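Local coordinates for protein 361aa long hypothetical D-aminopeptidase (Pyrococcus horikoshii, PDB 2DRH) that has no established function but probably works as an aminopeptidase of the DmpA-like S58 peptidase family, at residues K25-G30 / F284-R289; T33-K38 / R331-R336; N61-K66 / V124-V129; A71-G76 / V81-L86. One frame throughout, in Å; residues are numbered along the deposited sequence.

Contact 1: residues K25-G30 / F284-R289; sequences KGVKVG and FSTANR
Lys25 and Val27, in the loop leading into strand 28-36, face Phe284 on strand 278-285 and Thr286 at the corner that follows, with side chains rather than paired backbones making the contact. Lys25 NZ donates a hydrogen bond to Thr286 OG1 at 2.6 Å. The lysine reaches it by folding back: its chain bends at chi2 (-78°) and again at chi4, which brings NZ back to the hydroxyl. Thr286 is split by its first torsion (57°). OG1 goes to the lysine, while CG2 lies 4.3 Å from Val27 CG2. That same valine methyl sits near the plane of the Phe284 ring, at its edge, 4.2 Å from CZ. With a valine in place of Thr286, the ammonium of Lys25 would probably lose its hydroxyl mate and be freer to swing. The corner itself is held by an ST turn, in which Ala287 N donates to Ser285 OG at 3.1 Å; this OG is also bonded to Ala248 O. The contact joins the loop entering strand 28-36, in one beta sheet, to the ST turn that follows strand 278-285, in the other.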
loop_
_atom_site.group_PDB
_atom_site.type_symbol
_atom_site.label_atom_id
_atom_site.label_comp_id
_atom_site.label_asym_id
_atom_site.label_seq_id
_atom_site.Cartn_x
_atom_site.Cartn_y
_atom_site.Cartn_z
ATOM N N LYS A 25 26.334 -1.250 16.688
ATOM C CA LYS A 25 26.607 -0.565 17.947
ATOM C C LYS A 25 25.398 0.142 18.547
ATOM O O LYS A 25 24.735 0.944 17.883
ATOM C CB LYS A 25 27.754 0.440 17.772
ATOM C CG LYS A 25 27.396 1.670 16.953
ATOM C CD LYS A 25 27.377 1.374 15.459
ATOM C CE LYS A 25 26.652 2.466 14.684
ATOM N NZ LYS A 25 25.188 2.437 14.981
ATOM N N GLY A 26 25.122 -0.159 19.812
ATOM C CA GLY A 26 24.002 0.466 20.490
ATOM C C GLY A 26 22.797 -0.445 20.611
ATOM O O GLY A 26 22.036 -0.343 21.575
ATOM N N VAL A 27 22.614 -1.331 19.636
ATOM C CA VAL A 27 21.483 -2.258 19.661
ATOM C C VAL A 27 21.681 -3.266 20.789
ATOM O O VAL A 27 22.789 -3.749 21.011
ATOM C CB VAL A 27 21.340 -3.007 18.305
ATOM C CG1 VAL A 27 20.251 -4.078 18.394
ATOM C CG2 VAL A 27 20.999 -2.011 17.208
ATOM N N LYS A 28 20.604 -3.573 21.505
ATOM C CA LYS A 28 20.663 -4.522 22.609
ATOM C C LYS A 28 19.464 -5.472 22.606
ATOM O O LYS A 28 18.369 -5.096 22.184
ATOM C CB LYS A 28 20.742 -3.756 23.930
ATOM C CG LYS A 28 22.044 -2.951 24.072
ATOM C CD LYS A 28 21.984 -1.964 25.224
ATOM C CE LYS A 28 21.790 -2.660 26.557
ATOM N NZ LYS A 28 21.470 -1.678 27.640
ATOM N N VAL A 29 19.688 -6.705 23.072
ATOM C CA VAL A 29 18.644 -7.732 23.119
ATOM C C VAL A 29 18.540 -8.379 24.501
ATOM O O VAL A 29 19.548 -8.777 25.089
ATOM C CB VAL A 29 18.905 -8.863 22.090
ATOM C CG1 VAL A 29 17.805 -9.906 22.176
ATOM C CG2 VAL A 29 18.975 -8.296 20.685
ATOM N N GLY A 30 17.313 -8.483 25.004
ATOM C CA GLY A 30 17.081 -9.089 26.304
ATOM C C GLY A 30 15.976 -10.128 26.226
ATOM O O GLY A 30 15.037 -9.970 25.445
ATOM N N PHE A 284 15.235 -0.797 10.701
ATOM C CA PHE A 284 15.497 0.528 11.244
ATOM C C PHE A 284 16.983 0.852 11.193
ATOM O O PHE A 284 17.826 -0.049 11.167
ATOM C CB PHE A 284 14.982 0.632 12.685
ATOM C CG PHE A 284 15.748 -0.202 13.689
ATOM C CD1 PHE A 284 16.937 0.267 14.254
ATOM C CD2 PHE A 284 15.264 -1.446 14.096
ATOM C CE1 PHE A 284 17.628 -0.489 15.211
ATOM C CE2 PHE A 284 15.942 -2.205 15.046
ATOM C CZ PHE A 284 17.128 -1.725 15.608
ATOM N N SER A 285 17.296 2.140 11.162
ATOM C CA SER A 285 18.678 2.592 11.123
ATOM C C SER A 285 18.998 3.370 12.391
ATOM O O SER A 285 18.139 4.039 12.951
ATOM C CB SER A 285 18.912 3.478 9.896
ATOM O OG SER A 285 20.202 4.073 9.928
ATOM N N THR A 286 20.238 3.269 12.847
ATOM C CA THR A 286 20.674 3.973 14.047
ATOM C C THR A 286 21.415 5.239 13.639
ATOM O O THR A 286 21.836 6.020 14.484
ATOM C CB THR A 286 21.647 3.115 14.868
ATOM O OG1 THR A 286 22.765 2.754 14.043
ATOM C CG2 THR A 286 20.967 1.847 15.364
ATOM N N ALA A 287 21.566 5.435 12.334
ATOM C CA ALA A 287 22.291 6.585 11.803
ATOM C C ALA A 287 21.639 7.952 12.018
ATOM O O ALA A 287 22.345 8.953 12.200
ATOM C CB ALA A 287 22.569 6.368 10.322
ATOM N N ASN A 288 20.309 8.010 11.993
ATOM C CA ASN A 288 19.606 9.278 12.182
ATOM C C ASN A 288 18.628 9.258 13.345
ATOM O O ASN A 288 17.570 8.623 13.269
ATOM C CB ASN A 288 18.837 9.668 10.914
ATOM C CG ASN A 288 19.747 10.142 9.794
ATOM O OD1 ASN A 288 20.276 11.256 9.831
ATOM N ND2 ASN A 288 19.936 9.293 8.789
ATOM N N ARG A 289 18.971 9.959 14.421
ATOM C CA ARG A 289 18.082 10.021 15.572
ATOM C C ARG A 289 17.152 11.214 15.413
ATOM O O ARG A 289 17.590 12.315 15.077
ATOM C CB ARG A 289 18.874 10.134 16.879
ATOM C CG ARG A 289 19.564 8.840 17.292
ATOM C CD ARG A 289 20.093 8.921 18.721
ATOM N NE ARG A 289 20.877 7.744 19.087
ATOM C CZ ARG A 289 21.378 7.523 20.299
ATOM N NH1 ARG A 289 21.179 8.400 21.274
ATOM N NH2 ARG A 289 22.087 6.428 20.535
#

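Contact 2: residues T33-K38 / R331-R336; sequences TLIKGK and RTMDGR
Ile35 CD1 meets both Met333 and Arg331 across this surface contact. It reaches Met333 CE tip to tip at 3.4 Å, closer than carbons normally pack, and lies at the edge of the Arg331 guanidinium, near its plane, 3.3 Å from NH2. With CG1 anti to the carbonyl carbon (chi1 -56°) and chi2 extended, the isoleucine holds CD1 out at full reach, while Met333 turns CE toward it by a bend at chi3 (-75°). The second point of touch is slighter: Lys38 CB lies 4.0 Å from Asp334 OD2. The rest of the lysine leads off, leaving NZ 7.7 Å from that Asp334 OD2, too far for a salt bridge. Arg49 on strand 48-56 probably helps position both segments: its NH2 bonds to Gly37 O and its NE to Asp334 O, tying the two backbones through one guanidinium, and Ile35 and Met333 also pack on it. The touching parts run 41° apart, and each strand has its backbone partner elsewhere: strand 28-36 pairs antiparallel with strand 48-56 as an outermost strand of its sheet within the chain, whereas the short strand 333-334 pairs with strand 340-341 through Met333 and Arg341.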
loop_
_atom_site.group_PDB
_atom_site.type_symbol
_atom_site.label_atom_id
_atom_site.label_comp_id
_atom_site.label_asym_id
_atom_site.label_seq_id
_atom_site.Cartn_x
_atom_site.Cartn_y
_atom_site.Cartn_z
ATOM N N THR A 33 12.481 -16.064 29.701
ATOM C CA THR A 33 12.036 -17.396 29.300
ATOM C C THR A 33 11.110 -18.016 30.331
ATOM O O THR A 33 11.412 -18.013 31.518
ATOM C CB THR A 33 13.255 -18.323 29.084
ATOM O OG1 THR A 33 14.155 -17.706 28.154
ATOM C CG2 THR A 33 12.820 -19.683 28.530
ATOM N N LEU A 34 9.984 -18.552 29.865
ATOM C CA LEU A 34 8.994 -19.157 30.750
ATOM C C LEU A 34 8.723 -20.616 30.421
ATOM O O LEU A 34 8.049 -20.933 29.437
ATOM C CB LEU A 34 7.687 -18.369 30.673
ATOM C CG LEU A 34 7.874 -16.888 30.974
ATOM C CD1 LEU A 34 6.588 -16.125 30.689
ATOM C CD2 LEU A 34 8.320 -16.735 32.432
ATOM N N ILE A 35 9.252 -21.496 31.262
ATOM C CA ILE A 35 9.088 -22.929 31.091
ATOM C C ILE A 35 8.612 -23.530 32.407
ATOM O O ILE A 35 9.247 -23.348 33.447
ATOM C CB ILE A 35 10.421 -23.585 30.676
ATOM C CG1 ILE A 35 10.942 -22.914 29.397
ATOM C CG2 ILE A 35 10.228 -25.096 30.475
ATOM C CD1 ILE A 35 12.184 -23.568 28.805
ATOM N N LYS A 36 7.491 -24.242 32.358
ATOM C CA LYS A 36 6.931 -24.857 33.554
ATOM C C LYS A 36 5.860 -25.886 33.214
ATOM O O LYS A 36 5.057 -25.684 32.308
ATOM C CB LYS A 36 6.321 -23.778 34.460
ATOM C CG LYS A 36 5.385 -24.320 35.532
ATOM C CD LYS A 36 4.512 -23.226 36.131
ATOM C CE LYS A 36 3.471 -23.818 37.072
ATOM N NZ LYS A 36 2.606 -24.837 36.394
ATOM N N GLY A 37 5.852 -26.987 33.957
ATOM C CA GLY A 37 4.862 -28.025 33.736
ATOM C C GLY A 37 5.210 -28.986 32.618
ATOM O O GLY A 37 6.188 -28.800 31.892
ATOM N N LYS A 38 4.393 -30.021 32.478
ATOM C CA LYS A 38 4.602 -31.021 31.448
ATOM C C LYS A 38 3.340 -31.865 31.300
ATOM O O LYS A 38 2.471 -31.849 32.168
ATOM C CB LYS A 38 5.777 -31.919 31.834
ATOM C CG LYS A 38 5.576 -32.614 33.175
ATOM C CD LYS A 38 6.712 -33.573 33.520
ATOM C CE LYS A 38 6.467 -34.226 34.880
ATOM N NZ LYS A 38 7.548 -35.177 35.267
ATOM N N ARG A 331 17.271 -26.141 21.377
ATOM C CA ARG A 331 17.446 -27.418 22.058
ATOM C C ARG A 331 16.097 -28.130 22.077
ATOM O O ARG A 331 15.065 -27.484 22.204
ATOM C CB ARG A 331 17.930 -27.186 23.491
ATOM C CG ARG A 331 16.901 -26.513 24.383
ATOM C CD ARG A 331 17.472 -26.211 25.760
ATOM N NE ARG A 331 16.469 -25.643 26.659
ATOM C CZ ARG A 331 15.413 -26.306 27.125
ATOM N NH1 ARG A 331 15.209 -27.573 26.783
ATOM N NH2 ARG A 331 14.556 -25.701 27.938
ATOM N N THR A 332 16.105 -29.453 21.942
ATOM C CA THR A 332 14.866 -30.239 21.951
ATOM C C THR A 332 13.950 -29.772 23.080
ATOM O O THR A 332 14.423 -29.293 24.111
ATOM C CB THR A 332 15.166 -31.743 22.142
ATOM O OG1 THR A 332 15.868 -32.235 20.994
ATOM C CG2 THR A 332 13.873 -32.543 22.335
ATOM N N MET A 333 12.641 -29.915 22.888
ATOM C CA MET A 333 11.691 -29.485 23.907
ATOM C C MET A 333 10.305 -30.110 23.817
ATOM O O MET A 333 9.729 -30.232 22.735
ATOM C CB MET A 333 11.537 -27.969 23.870
ATOM C CG MET A 333 10.461 -27.453 24.802
ATOM S SD MET A 333 10.467 -25.673 24.895
ATOM C CE MET A 333 11.935 -25.433 25.921
ATOM N N ASP A 334 9.772 -30.487 24.976
ATOM C CA ASP A 334 8.448 -31.079 25.059
ATOM C C ASP A 334 7.498 -29.991 25.531
ATOM O O ASP A 334 7.926 -29.006 26.135
ATOM C CB ASP A 334 8.439 -32.231 26.061
ATOM C CG ASP A 334 8.638 -31.759 27.483
ATOM O OD1 ASP A 334 9.700 -31.175 27.777
ATOM O OD2 ASP A 334 7.728 -31.965 28.309
ATOM N N GLY A 335 6.211 -30.166 25.263
ATOM C CA GLY A 335 5.248 -29.163 25.676
ATOM C C GLY A 335 3.878 -29.740 25.955
ATOM O O GLY A 335 3.744 -30.919 26.272
ATOM N N ARG A 336 2.858 -28.900 25.831
ATOM C CA ARG A 336 1.485 -29.314 26.084
ATOM C C ARG A 336 1.132 -30.584 25.329
ATOM O O ARG A 336 1.567 -30.786 24.199
ATOM C CB ARG A 336 0.518 -28.179 25.719
ATOM C CG ARG A 336 0.498 -27.771 24.250
ATOM C CD ARG A 336 -0.631 -28.472 23.505
ATOM N NE ARG A 336 -0.981 -27.786 22.260
ATOM C CZ ARG A 336 -2.015 -28.118 21.491
ATOM N NH1 ARG A 336 -2.805 -29.133 21.838
ATOM N NH2 ARG A 336 -2.262 -27.436 20.377
#

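Contact 3: residues N61-K66 / V124-V129; sequences NIYKEK and VTTGSV
Tyr63 reaches across to the loop 124-129 with its phenol end and rests one flank of its ring on Val129. CG lies anti to the backbone N (chi1 -178°), which sends the ring outward from the turn. At its far end OH donates to Ser128 O at 2.7 Å; the acceptor lies at the ring edge, near its plane, and the hydroxyl is tilted 28° from the carbonyl plane. Val129 CG2 approaches obliquely, 3.7 Å from CD1 of Tyr63, while Thr126 CG2 comes within 3.9 Å of the Tyr63 hydroxyl. The polar end of Thr126 turns elsewhere, OG1 bonding to His292, whose ring also meets that of Tyr63. A phenylalanine here would probably leave Ser128 O without this donor, slackening the loop's tie to the turn. Lys66 curls back over one face of the tyrosine ring, NZ 3.8 Å above its plane and offset toward the rim, and grips Tyr63 O at 2.7 Å; the same ammonium forms a salt bridge with Glu93 and a hydrogen bond with His292. Within the turn, Asn61 OD1 accepts from Lys64 N at 2.9 Å. Ser128 and Val129 also pack on Thr101 and Leu102 of the second subunit, placing the contact at a subunit interface. The turn ahead of strand 65-73 is thus an Asx motif presenting a tyrosine to the loop between helix 104-118 and strand 132-136.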
loop_
_atom_site.group_PDB
_atom_site.type_symbol
_atom_site.label_atom_id
_atom_site.label_comp_id
_atom_site.label_asym_id
_atom_site.label_seq_id
_atom_site.Cartn_x
_atom_site.Cartn_y
_atom_site.Cartn_z
ATOM N N ASN A 61 16.867 7.072 25.485
ATOM C CA ASN A 61 15.409 7.124 25.489
ATOM C C ASN A 61 14.910 7.046 24.042
ATOM O O ASN A 61 15.030 8.003 23.281
ATOM C CB ASN A 61 14.922 8.429 26.137
ATOM C CG ASN A 61 13.413 8.444 26.358
ATOM O OD1 ASN A 61 12.632 8.152 25.447
ATOM N ND2 ASN A 61 12.999 8.789 27.570
ATOM N N ILE A 62 14.342 5.900 23.678
ATOM C CA ILE A 62 13.849 5.675 22.320
ATOM C C ILE A 62 12.684 6.581 21.915
ATOM O O ILE A 62 12.551 6.940 20.749
ATOM C CB ILE A 62 13.456 4.196 22.140
ATOM C CG1 ILE A 62 14.596 3.312 22.650
ATOM C CG2 ILE A 62 13.205 3.893 20.671
ATOM C CD1 ILE A 62 14.251 1.852 22.753
ATOM N N TYR A 63 11.852 6.962 22.875
ATOM C CA TYR A 63 10.720 7.842 22.586
ATOM C C TYR A 63 11.143 9.290 22.285
ATOM O O TYR A 63 10.641 9.921 21.343
ATOM C CB TYR A 63 9.756 7.845 23.771
ATOM C CG TYR A 63 8.528 8.696 23.560
ATOM C CD1 TYR A 63 7.499 8.274 22.711
ATOM C CD2 TYR A 63 8.383 9.912 24.220
ATOM C CE1 TYR A 63 6.353 9.048 22.532
ATOM C CE2 TYR A 63 7.238 10.694 24.048
ATOM C CZ TYR A 63 6.225 10.251 23.203
ATOM O OH TYR A 63 5.081 11.004 23.064
ATOM N N LYS A 64 12.055 9.823 23.099
ATOM C CA LYS A 64 12.526 11.191 22.908
ATOM C C LYS A 64 13.531 11.247 21.768
ATOM O O LYS A 64 13.666 12.272 21.102
ATOM C CB LYS A 64 13.142 11.726 24.209
ATOM C CG LYS A 64 12.128 11.838 25.336
ATOM C CD LYS A 64 11.025 12.829 24.983
ATOM C CE LYS A 64 9.879 12.781 25.988
ATOM N NZ LYS A 64 10.346 12.951 27.393
ATOM N N GLU A 65 14.239 10.145 21.551
ATOM C CA GLU A 65 15.196 10.068 20.457
ATOM C C GLU A 65 14.832 8.867 19.606
ATOM O O GLU A 65 15.286 7.745 19.844
ATOM C CB GLU A 65 16.633 9.962 20.982
ATOM C CG GLU A 65 17.090 11.251 21.637
ATOM C CD GLU A 65 18.587 11.322 21.828
ATOM O OE1 GLU A 65 19.131 10.468 22.562
ATOM O OE2 GLU A 65 19.210 12.239 21.242
ATOM N N LYS A 66 13.994 9.130 18.610
ATOM C CA LYS A 66 13.490 8.108 17.696
ATOM C C LYS A 66 14.479 7.725 16.593
ATOM O O LYS A 66 15.428 8.463 16.296
ATOM C CB LYS A 66 12.196 8.620 17.057
ATOM C CG LYS A 66 11.098 8.991 18.044
ATOM C CD LYS A 66 10.253 10.130 17.492
ATOM C CE LYS A 66 8.832 10.128 18.022
ATOM N NZ LYS A 66 8.729 10.097 19.510
ATOM N N VAL A 124 0.204 14.199 29.104
ATOM C CA VAL A 124 0.001 15.431 29.862
ATOM C C VAL A 124 0.389 16.681 29.060
ATOM O O VAL A 124 -0.466 17.501 28.731
ATOM C CB VAL A 124 0.820 15.412 31.179
ATOM C CG1 VAL A 124 0.389 16.553 32.088
ATOM C CG2 VAL A 124 0.648 14.086 31.877
ATOM N N THR A 125 1.675 16.830 28.751
ATOM C CA THR A 125 2.136 17.992 27.995
ATOM C C THR A 125 2.512 17.656 26.558
ATOM O O THR A 125 2.797 18.556 25.760
ATOM C CB THR A 125 3.338 18.686 28.680
ATOM O OG1 THR A 125 4.303 17.705 29.073
ATOM C CG2 THR A 125 2.875 19.454 29.902
ATOM N N THR A 126 2.537 16.365 26.233
ATOM C CA THR A 126 2.825 15.949 24.865
ATOM C C THR A 126 1.881 14.821 24.451
ATOM O O THR A 126 1.009 14.429 25.224
ATOM C CB THR A 126 4.282 15.501 24.679
ATOM O OG1 THR A 126 4.553 15.402 23.275
ATOM C CG2 THR A 126 4.534 14.153 25.330
ATOM N N GLY A 127 2.055 14.315 23.232
ATOM C CA GLY A 127 1.199 13.254 22.724
ATOM C C GLY A 127 1.341 11.899 23.396
ATOM O O GLY A 127 1.993 11.773 24.433
ATOM N N SER A 128 0.721 10.881 22.801
ATOM C CA SER A 128 0.769 9.530 23.350
ATOM C C SER A 128 1.994 8.785 22.831
ATOM O O SER A 128 2.990 9.401 22.464
ATOM C CB SER A 128 -0.507 8.760 22.982
ATOM O OG SER A 128 -0.581 8.520 21.587
ATOM N N VAL A 129 1.921 7.459 22.795
ATOM C CA VAL A 129 3.044 6.664 22.325
ATOM C C VAL A 129 2.600 5.458 21.513
ATOM O O VAL A 129 1.544 4.876 21.766
ATOM C CB VAL A 129 3.920 6.196 23.509
ATOM C CG1 VAL A 129 3.092 5.369 24.476
ATOM C CG2 VAL A 129 5.109 5.409 22.996
#

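Contact 4: residues A71-G76 / V81-L86; sequences AFVMNG and VGLIQL
Ala71 and Val73 meet Leu83 and Leu86 without any flat group between them: the one aromatic residue of the two segments, Phe72, has its CB directed away from the helix. One face of its ring carries Met74 N, 3.7 Å above the plane and offset toward the rim, and the side chain packs on Ala259, Lys260 and Ile263 of helix 252-268. This is apolar packing of a helix on a beta sheet, with Ala71 and Val73 of strand 65-73 on the side facing helix 83-89 and Phe72 on the other. The strand then breaks at a classic beta bulge, where Met74 and Asn75 both face Asp279 of strand 278-285. On the helix side Gly82 holds the N-cap position with a positive phi (106°), at which a side chain would be jammed against the preceding carbonyl O, and its own O receives a weak bond from Leu86 N at 3.4 Å. The two subunits bordering the contact add polar ties, Gly76 N to Glu88 of the second and Asn75 OD1 to Arg257 of the third. Leu83 supplies both of its methyls. CD2 lies 4.0 Å from Ala71 CB, while CD1 lies 4.1 Å from Val73 CG2, the two side chains set at a slant. One turn on from Leu83, Leu86 carries CG anti to its own N (chi1 -169°), which brings CD2 to 4.3 Å from Ala71 CB and 4.2 Å from Ala71 N.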
loop_
_atom_site.group_PDB
_atom_site.type_symbol
_atom_site.label_atom_id
_atom_site.label_comp_id
_atom_site.label_asym_id
_atom_site.label_seq_id
_atom_site.Cartn_x
_atom_site.Cartn_y
_atom_site.Cartn_z
ATOM N N ALA A 71 9.062 -1.121 7.267
ATOM C CA ALA A 71 8.541 -2.463 7.502
ATOM C C ALA A 71 7.784 -3.012 6.300
ATOM O O ALA A 71 7.273 -2.254 5.477
ATOM C CB ALA A 71 7.647 -2.463 8.719
ATOM N N PHE A 72 7.727 -4.335 6.207
ATOM C CA PHE A 72 7.034 -5.003 5.121
ATOM C C PHE A 72 6.272 -6.232 5.603
ATOM O O PHE A 72 6.822 -7.095 6.290
ATOM C CB PHE A 72 8.019 -5.438 4.039
ATOM C CG PHE A 72 7.394 -6.291 2.964
ATOM C CD1 PHE A 72 6.403 -5.771 2.130
ATOM C CD2 PHE A 72 7.792 -7.617 2.790
ATOM C CE1 PHE A 72 5.824 -6.558 1.142
ATOM C CE2 PHE A 72 7.218 -8.414 1.802
ATOM C CZ PHE A 72 6.236 -7.885 0.980
ATOM N N VAL A 73 4.999 -6.303 5.246
ATOM C CA VAL A 73 4.195 -7.453 5.620
ATOM C C VAL A 73 4.177 -8.369 4.408
ATOM O O VAL A 73 3.598 -8.014 3.383
ATOM C CB VAL A 73 2.750 -7.052 5.959
ATOM C CG1 VAL A 73 1.941 -8.296 6.351
ATOM C CG2 VAL A 73 2.746 -6.043 7.104
ATOM N N MET A 74 4.849 -9.518 4.501
ATOM C CA MET A 74 4.854 -10.467 3.392
ATOM C C MET A 74 3.498 -11.185 3.421
ATOM O O MET A 74 2.830 -11.319 2.400
ATOM C CB MET A 74 5.992 -11.481 3.541
ATOM C CG MET A 74 5.951 -12.608 2.506
ATOM S SD MET A 74 6.047 -12.048 0.789
ATOM C CE MET A 74 6.613 -13.525 0.003
ATOM N N ASN A 75 3.107 -11.648 4.601
ATOM C CA ASN A 75 1.815 -12.304 4.773
ATOM C C ASN A 75 1.244 -11.837 6.102
ATOM O O ASN A 75 1.809 -12.100 7.165
ATOM C CB ASN A 75 1.941 -13.827 4.749
ATOM C CG ASN A 75 0.575 -14.520 4.726
ATOM O OD1 ASN A 75 -0.312 -14.136 3.963
ATOM N ND2 ASN A 75 0.412 -15.543 5.555
ATOM N N GLY A 76 0.122 -11.124 6.014
ATOM C CA GLY A 76 -0.535 -10.576 7.186
ATOM C C GLY A 76 -1.358 -11.467 8.102
ATOM O O GLY A 76 -2.274 -10.977 8.756
ATOM N N VAL A 81 1.374 -4.903 16.534
ATOM C CA VAL A 81 0.910 -3.668 17.129
ATOM C C VAL A 81 1.976 -2.599 16.862
ATOM O O VAL A 81 3.160 -2.817 17.143
ATOM C CB VAL A 81 0.744 -3.839 18.654
ATOM C CG1 VAL A 81 0.286 -2.531 19.286
ATOM C CG2 VAL A 81 -0.241 -4.964 18.941
ATOM N N GLY A 82 1.558 -1.468 16.302
ATOM C CA GLY A 82 2.489 -0.384 16.040
ATOM C C GLY A 82 2.942 -0.102 14.615
ATOM O O GLY A 82 3.601 0.909 14.384
ATOM N N LEU A 83 2.597 -0.951 13.650
ATOM C CA LEU A 83 3.047 -0.708 12.275
ATOM C C LEU A 83 2.437 0.484 11.534
ATOM O O LEU A 83 3.113 1.110 10.709
ATOM C CB LEU A 83 2.849 -1.959 11.413
ATOM C CG LEU A 83 3.618 -3.222 11.798
ATOM C CD1 LEU A 83 3.232 -4.336 10.835
ATOM C CD2 LEU A 83 5.122 -2.955 11.761
ATOM N N ILE A 84 1.173 0.806 11.796
ATOM C CA ILE A 84 0.562 1.920 11.077
ATOM C C ILE A 84 1.294 3.253 11.275
ATOM O O ILE A 84 1.503 3.996 10.317
ATOM C CB ILE A 84 -0.942 2.063 11.439
ATOM C CG1 ILE A 84 -1.771 1.042 10.641
ATOM C CG2 ILE A 84 -1.437 3.453 11.116
ATOM C CD1 ILE A 84 -1.291 -0.407 10.775
ATOM N N GLN A 85 1.691 3.562 12.501
ATOM C CA GLN A 85 2.391 4.820 12.730
ATOM C C GLN A 85 3.833 4.714 12.250
ATOM O O GLN A 85 4.420 5.702 11.831
ATOM C CB GLN A 85 2.354 5.220 14.215
ATOM C CG GLN A 85 2.899 6.641 14.478
ATOM C CD GLN A 85 2.519 7.182 15.844
ATOM O OE1 GLN A 85 1.344 7.163 16.228
ATOM N NE2 GLN A 85 3.514 7.676 16.590
ATOM N N LEU A 86 4.405 3.517 12.311
ATOM C CA LEU A 86 5.773 3.338 11.850
ATOM C C LEU A 86 5.824 3.781 10.383
ATOM O O LEU A 86 6.709 4.561 9.971
ATOM C CB LEU A 86 6.198 1.868 11.994
ATOM C CG LEU A 86 7.689 1.557 11.794
ATOM C CD1 LEU A 86 8.038 0.244 12.466
ATOM C CD2 LEU A 86 8.027 1.511 10.307
#

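In the fold
Contacts 3 and 4 are buried, contact 1 is partly so, and contact 2 lies at the surface, its centre about 32 Å from that of contact 1 although both use strand 28-36. Strand 65-73 runs through contacts 3 and 4, whose centres are about 20 Å apart, and both touch the second subunit. Contacts 1 and 3 meet directly: Arg289 NH1 and Glu65 OE1 form a 3.2 Å salt bridge within the sheet they both reach. Chemistry does not simply follow burial: contact 4 is wholly apolar across its segments, while contact 3, also buried, pairs one hydrogen bond with methyl-to-ring packing, as contact 1 does. Contact 2 has no direct hydrogen bond between its segments and joins them by van der Waals touch.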